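Local coordinates for protein dipeptidase AC. Metallo peptidase. MEROPS family M19 (Rhodobacter sphaeroides, PDB 3LY0) that probably hydrolyses dipeptides as a zinc metallopeptidase of the membrane dipeptidase family, and here holds a phosphinate mimic of L-Ala-D-Ala at its zinc site, at residues L246-L251 against L289-D294; A324-M329 against P337-L342. All coordinates share one frame; numbering follows the deposited sequence.

How the contacts relate
Following the chain from the N terminus, L246-L251 leads into helix 248-256, strand 260-263 comes next, and helix 283-296 carries L289-D294, so contact 1 closes a connection of 37 residues and joins helices placed before and after that strand. The chain then runs through strand 301-303 to helix 322-332, and contact 2 folds helix 336-354 back against it across a connection of only seven residues. The two contacts follow in series, neither nested nor crossed, with centres about 18 Å apart. Helix 283-296 bridges them: L289 CD1 packs on M329 CE and I293 CD1 on L342 CD1, so that helices 283-296, 322-332 and 336-354 pack together, each also touching strand 301-303.

Contact 1: L246-L251 against L289-D294; sequences LTDRQL and LDHLID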
loop_
_atom_site.group_PDB
_atom_site.type_symbol
_atom_site.label_atom_id
_atom_site.label_comp_id
_atom_site.label_asym_id
_atom_site.label_seq_id
_atom_site.Cartn_x
_atom_site.Cartn_y
_atom_site.Cartn_z
ATOM N N LEU A 246 -12.217 5.321 1.209
ATOM C CA LEU A 246 -13.184 4.703 0.315
ATOM C C LEU A 246 -14.603 4.917 0.837
ATOM O O LEU A 246 -14.885 4.660 2.003
ATOM C CB LEU A 246 -12.900 3.199 0.208
ATOM C CG LEU A 246 -11.595 2.810 -0.494
ATOM C CD1 LEU A 246 -11.219 1.376 -0.169
ATOM C CD2 LEU A 246 -11.703 3.012 -1.992
ATOM N N THR A 247 -15.497 5.359 -0.039
ATOM C CA THR A 247 -16.899 5.531 0.355
ATOM C C THR A 247 -17.591 4.176 0.442
ATOM O O THR A 247 -17.082 3.163 -0.058
ATOM C CB THR A 247 -17.671 6.383 -0.656
ATOM O OG1 THR A 247 -17.828 5.648 -1.878
ATOM C CG2 THR A 247 -16.931 7.684 -0.945
ATOM N N ASP A 248 -18.755 4.150 1.082
ATOM C CA ASP A 248 -19.497 2.903 1.197
ATOM C C ASP A 248 -19.873 2.349 -0.172
ATOM O O ASP A 248 -19.908 1.130 -0.365
ATOM C CB ASP A 248 -20.744 3.083 2.074
ATOM C CG ASP A 248 -20.410 3.172 3.555
ATOM O OD1 ASP A 248 -19.233 2.996 3.934
ATOM O OD2 ASP A 248 -21.342 3.423 4.346
ATOM N N ARG A 249 -20.135 3.242 -1.123
ATOM C CA ARG A 249 -20.440 2.829 -2.483
ATOM C C ARG A 249 -19.239 2.116 -3.092
ATOM O O ARG A 249 -19.376 1.074 -3.727
ATOM C CB ARG A 249 -20.835 4.023 -3.347
ATOM C CG ARG A 249 -21.364 3.611 -4.720
ATOM C CD ARG A 249 -21.519 4.792 -5.653
ATOM N NE ARG A 249 -20.229 5.412 -5.939
ATOM C CZ ARG A 249 -19.421 5.031 -6.926
ATOM N NH1 ARG A 249 -19.778 4.043 -7.735
ATOM N NH2 ARG A 249 -18.261 5.640 -7.103
ATOM N N GLN A 250 -18.059 2.688 -2.887
ATOM C CA GLN A 250 -16.838 2.051 -3.369
ATOM C C GLN A 250 -16.595 0.701 -2.679
ATOM O O GLN A 250 -16.222 -0.290 -3.315
ATOM C CB GLN A 250 -15.645 2.980 -3.161
ATOM C CG GLN A 250 -15.631 4.186 -4.081
ATOM C CD GLN A 250 -14.475 5.106 -3.776
ATOM O OE1 GLN A 250 -14.361 5.618 -2.671
ATOM N NE2 GLN A 250 -13.590 5.303 -4.751
ATOM N N LEU A 251 -16.805 0.661 -1.369
ATOM C CA LEU A 251 -16.658 -0.589 -0.637
ATOM C C LEU A 251 -17.597 -1.670 -1.188
ATOM O O LEU A 251 -17.215 -2.839 -1.290
ATOM C CB LEU A 251 -16.900 -0.378 0.865
ATOM C CG LEU A 251 -15.893 0.505 1.604
ATOM C CD1 LEU A 251 -16.343 0.692 3.046
ATOM C CD2 LEU A 251 -14.490 -0.080 1.566
ATOM N N LEU A 289 -11.596 -0.712 11.181
ATOM C CA LEU A 289 -11.634 -2.155 10.927
ATOM C C LEU A 289 -13.052 -2.689 11.011
ATOM O O LEU A 289 -13.481 -3.446 10.148
ATOM C CB LEU A 289 -10.712 -2.927 11.866
ATOM C CG LEU A 289 -9.226 -2.869 11.534
ATOM C CD1 LEU A 289 -8.426 -3.508 12.657
ATOM C CD2 LEU A 289 -8.934 -3.567 10.203
ATOM N N ASP A 290 -13.795 -2.281 12.033
ATOM C CA ASP A 290 -15.178 -2.725 12.151
ATOM C C ASP A 290 -15.982 -2.321 10.934
ATOM O O ASP A 290 -16.774 -3.103 10.414
ATOM C CB ASP A 290 -15.855 -2.112 13.374
ATOM C CG ASP A 290 -15.513 -2.827 14.677
ATOM O OD1 ASP A 290 -14.911 -3.925 14.657
ATOM O OD2 ASP A 290 -15.866 -2.268 15.739
ATOM N N HIS A 291 -15.812 -1.078 10.494
ATOM C CA HIS A 291 -16.593 -0.589 9.366
ATOM C C HIS A 291 -16.248 -1.350 8.092
ATOM O O HIS A 291 -17.134 -1.746 7.332
ATOM C CB HIS A 291 -16.404 0.918 9.158
ATOM C CG HIS A 291 -17.389 1.513 8.205
ATOM N ND1 HIS A 291 -18.590 2.045 8.623
ATOM C CD2 HIS A 291 -17.367 1.642 6.859
ATOM C CE1 HIS A 291 -19.262 2.484 7.572
ATOM N NE2 HIS A 291 -18.541 2.251 6.491
ATOM N N LEU A 292 -14.956 -1.553 7.865
ATOM C CA LEU A 292 -14.502 -2.293 6.690
ATOM C C LEU A 292 -14.985 -3.739 6.728
ATOM O O LEU A 292 -15.510 -4.241 5.736
ATOM C CB LEU A 292 -12.978 -2.241 6.571
ATOM C CG LEU A 292 -12.396 -0.850 6.291
ATOM C CD1 LEU A 292 -10.885 -0.879 6.438
ATOM C CD2 LEU A 292 -12.771 -0.385 4.894
ATOM N N ILE A 293 -14.826 -4.391 7.877
ATOM C CA ILE A 293 -15.235 -5.782 8.014
ATOM C C ILE A 293 -16.737 -5.936 7.822
ATOM O O ILE A 293 -17.204 -6.867 7.173
ATOM C CB ILE A 293 -14.793 -6.367 9.368
ATOM C CG1 ILE A 293 -13.264 -6.460 9.407
ATOM C CG2 ILE A 293 -15.403 -7.753 9.581
ATOM C CD1 ILE A 293 -12.681 -6.691 10.778
ATOM N N ASP A 294 -17.500 -5.011 8.392
ATOM C CA ASP A 294 -18.949 -5.081 8.288
ATOM C C ASP A 294 -19.445 -4.996 6.847
ATOM O O ASP A 294 -20.366 -5.714 6.458
ATOM C CB ASP A 294 -19.595 -3.966 9.117
ATOM C CG ASP A 294 -21.098 -4.093 9.174
ATOM O OD1 ASP A 294 -21.776 -3.540 8.282
ATOM O OD2 ASP A 294 -21.597 -4.756 10.105
#
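D248 and H291 supply the polar half through a single hydrogen bond. H291 NE2 donates to D248 OD1 over 2.8 Å, and the N-H...O angle of 176° makes it almost straight. The N-H reaches the syn side of OD1, tilted 18° from the carboxylate plane, while the oxygen lies practically in the imidazole plane. With CG anti to the backbone N (chi1 -168°), H291 extends its ring towards helix 248-256.

The apolar half is carried by leucines, whose branched ends suit the buried side. L251 CD2 meets L292 CD2 at 3.8 Å, the two side chains crossing at about a right angle, while L251 CD1 lies near the edge of the H291 ring, 4.1 Å from CD2 of that histidine. L292 also packs on V301 and L263. These pairs join helices 248-256 and 283-296, which flank strand 260-263 in sequence, consistent with outer helices of a TIM-barrel-clan enzyme.

Within L246-L251, T247 and Q250 form a capping box: Q250 N donates to T247 OG1 at 3.1 Å, and T247 N returns a bond to Q250 OE1 at 2.9 Å. A threonine hydroxyl suits this N-cap, accepting from a first-turn backbone N-H. The H291 bond needs only a proton on NE2; the D248 carboxylate, at the helix's first residue, could favour a doubly protonated ring, though the helix start and R295, weakly paired with OD2, probably temper this.

Contact 2: A324-M329 against P337-L342; sequences ALQAAM and PLMRKL
M339 lays its thioether against helix 322-332, its sulfur resting on the root of M329 and its methyl on Q326. SD lies 3.7 Å from M329 CB, and CE comes to 3.9 Å from Q326 CB and 3.8 Å from Q326 O. The chain bends at chi2 (-68°) and again at chi3 (-57°), which swings CE round to Q326 while SD stays over M329; a flexible, unbranched methionine suits such a curved path.

M329 answers in the other direction. Its own chain bends at chi3 and delivers CE to L342 CD1, 3.7 Å away, while the same methyl stands 4.1 Å from M339 SD. The two methionine side chains cross at a slant, and L342, one turn after M339, closes the apolar patch with a branched end. An alanine in place of M339 would probably open a gap between the helices and leave M329 CB and the aliphatic part of Q326 without their covering thioether.

Q326 suits a buried place with a polar neighbour, since its CB and CG pack on M339 CE while NE2 donates to the backbone oxygen of I7.

The segment axes approach to 11.5 Å at an angle of 140°, a wide, roughly antiparallel pairing bridged by long side chains, as in a helical hairpin, here at the C-terminal end of a TIM-barrel-clan metallopeptidase.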
loop_
_atom_site.group_PDB
_atom_site.type_symbol
_atom_site.label_atom_id
_atom_site.label_comp_id
_atom_site.label_asym_id
_atom_site.label_seq_id
_atom_site.Cartn_x
_atom_site.Cartn_y
_atom_site.Cartn_z
ATOM N N ALA A 324 1.250 -5.407 19.660
ATOM C CA ALA A 324 0.353 -4.548 20.435
ATOM C C ALA A 324 -0.958 -4.298 19.689
ATOM O O ALA A 324 -2.034 -4.268 20.289
ATOM C CB ALA A 324 1.032 -3.232 20.777
ATOM N N LEU A 325 -0.861 -4.103 18.376
ATOM C CA LEU A 325 -2.055 -3.934 17.558
ATOM C C LEU A 325 -2.944 -5.174 17.653
ATOM O O LEU A 325 -4.163 -5.076 17.853
ATOM C CB LEU A 325 -1.657 -3.662 16.097
ATOM C CG LEU A 325 -2.777 -3.744 15.054
ATOM C CD1 LEU A 325 -3.892 -2.759 15.347
ATOM C CD2 LEU A 325 -2.232 -3.511 13.641
ATOM N N GLN A 326 -2.321 -6.340 17.532
ATOM C CA GLN A 326 -3.062 -7.598 17.615
ATOM C C GLN A 326 -3.750 -7.761 18.968
ATOM O O GLN A 326 -4.890 -8.213 19.034
ATOM C CB GLN A 326 -2.159 -8.786 17.314
ATOM C CG GLN A 326 -1.746 -8.860 15.852
ATOM C CD GLN A 326 -0.952 -10.106 15.537
ATOM O OE1 GLN A 326 -1.120 -11.136 16.184
ATOM N NE2 GLN A 326 -0.080 -10.022 14.537
ATOM N N ALA A 327 -3.070 -7.364 20.039
ATOM C CA ALA A 327 -3.671 -7.417 21.370
ATOM C C ALA A 327 -4.925 -6.551 21.484
ATOM O O ALA A 327 -5.923 -6.953 22.104
ATOM C CB ALA A 327 -2.657 -7.016 22.427
ATOM N N ALA A 328 -4.881 -5.351 20.907
ATOM C CA ALA A 328 -6.047 -4.471 20.905
ATOM C C ALA A 328 -7.189 -5.070 20.088
ATOM O O ALA A 328 -8.362 -4.975 20.463
ATOM C CB ALA A 328 -5.679 -3.074 20.382
ATOM N N MET A 329 -6.839 -5.677 18.957
ATOM C CA MET A 329 -7.838 -6.301 18.103
ATOM C C MET A 329 -8.523 -7.457 18.836
ATOM O O MET A 329 -9.739 -7.605 18.772
ATOM C CB MET A 329 -7.198 -6.774 16.791
ATOM C CG MET A 329 -6.615 -5.618 15.953
ATOM S SD MET A 329 -5.588 -6.132 14.537
ATOM C CE MET A 329 -6.792 -7.042 13.561
ATOM N N PRO A 337 -9.927 -17.168 14.331
ATOM C CA PRO A 337 -10.012 -17.351 12.880
ATOM C C PRO A 337 -10.066 -16.006 12.156
ATOM O O PRO A 337 -9.443 -15.861 11.103
ATOM C CB PRO A 337 -11.325 -18.116 12.699
ATOM C CG PRO A 337 -11.500 -18.850 13.993
ATOM C CD PRO A 337 -10.968 -17.927 15.049
ATOM N N LEU A 338 -10.798 -15.045 12.709
ATOM C CA LEU A 338 -10.866 -13.721 12.104
ATOM C C LEU A 338 -9.495 -13.052 12.158
ATOM O O LEU A 338 -9.054 -12.465 11.172
ATOM C CB LEU A 338 -11.927 -12.853 12.781
ATOM C CG LEU A 338 -11.998 -11.410 12.266
ATOM C CD1 LEU A 338 -12.252 -11.364 10.767
ATOM C CD2 LEU A 338 -13.078 -10.632 13.009
ATOM N N MET A 339 -8.807 -13.160 13.293
ATOM C CA MET A 339 -7.461 -12.603 13.401
ATOM C C MET A 339 -6.525 -13.152 12.311
ATOM O O MET A 339 -5.748 -12.408 11.714
ATOM C CB MET A 339 -6.856 -12.869 14.781
ATOM C CG MET A 339 -7.530 -12.125 15.917
ATOM S SD MET A 339 -7.298 -10.326 15.881
ATOM C CE MET A 339 -5.507 -10.195 15.880
ATOM N N ARG A 340 -6.578 -14.454 12.044
ATOM C CA ARG A 340 -5.715 -15.028 11.018
ATOM C C ARG A 340 -6.050 -14.483 9.627
ATOM O O ARG A 340 -5.152 -14.207 8.816
ATOM C CB ARG A 340 -5.782 -16.557 11.040
ATOM C CG ARG A 340 -5.137 -17.137 12.289
ATOM C CD ARG A 340 -4.966 -18.646 12.179
ATOM N NE ARG A 340 -6.245 -19.349 12.198
ATOM C CZ ARG A 340 -6.871 -19.728 13.308
ATOM N NH1 ARG A 340 -6.346 -19.461 14.497
ATOM N NH2 ARG A 340 -8.028 -20.367 13.232
ATOM N N LYS A 341 -7.341 -14.322 9.361
ATOM C CA LYS A 341 -7.784 -13.719 8.102
ATOM C C LYS A 341 -7.231 -12.300 7.937
ATOM O O LYS A 341 -6.665 -11.964 6.890
ATOM C CB LYS A 341 -9.310 -13.697 8.015
ATOM C CG LYS A 341 -9.944 -15.065 7.806
ATOM C CD LYS A 341 -11.449 -14.928 7.793
ATOM C CE LYS A 341 -12.136 -16.266 7.576
ATOM N NZ LYS A 341 -13.598 -16.076 7.370
ATOM N N LEU A 342 -7.412 -11.477 8.969
ATOM C CA LEU A 342 -7.009 -10.077 8.915
ATOM C C LEU A 342 -5.492 -9.938 8.857
ATOM O O LEU A 342 -4.965 -9.005 8.251
ATOM C CB LEU A 342 -7.539 -9.326 10.137
ATOM C CG LEU A 342 -9.056 -9.275 10.256
ATOM C CD1 LEU A 342 -9.440 -8.638 11.573
ATOM C CD2 LEU A 342 -9.672 -8.498 9.088
#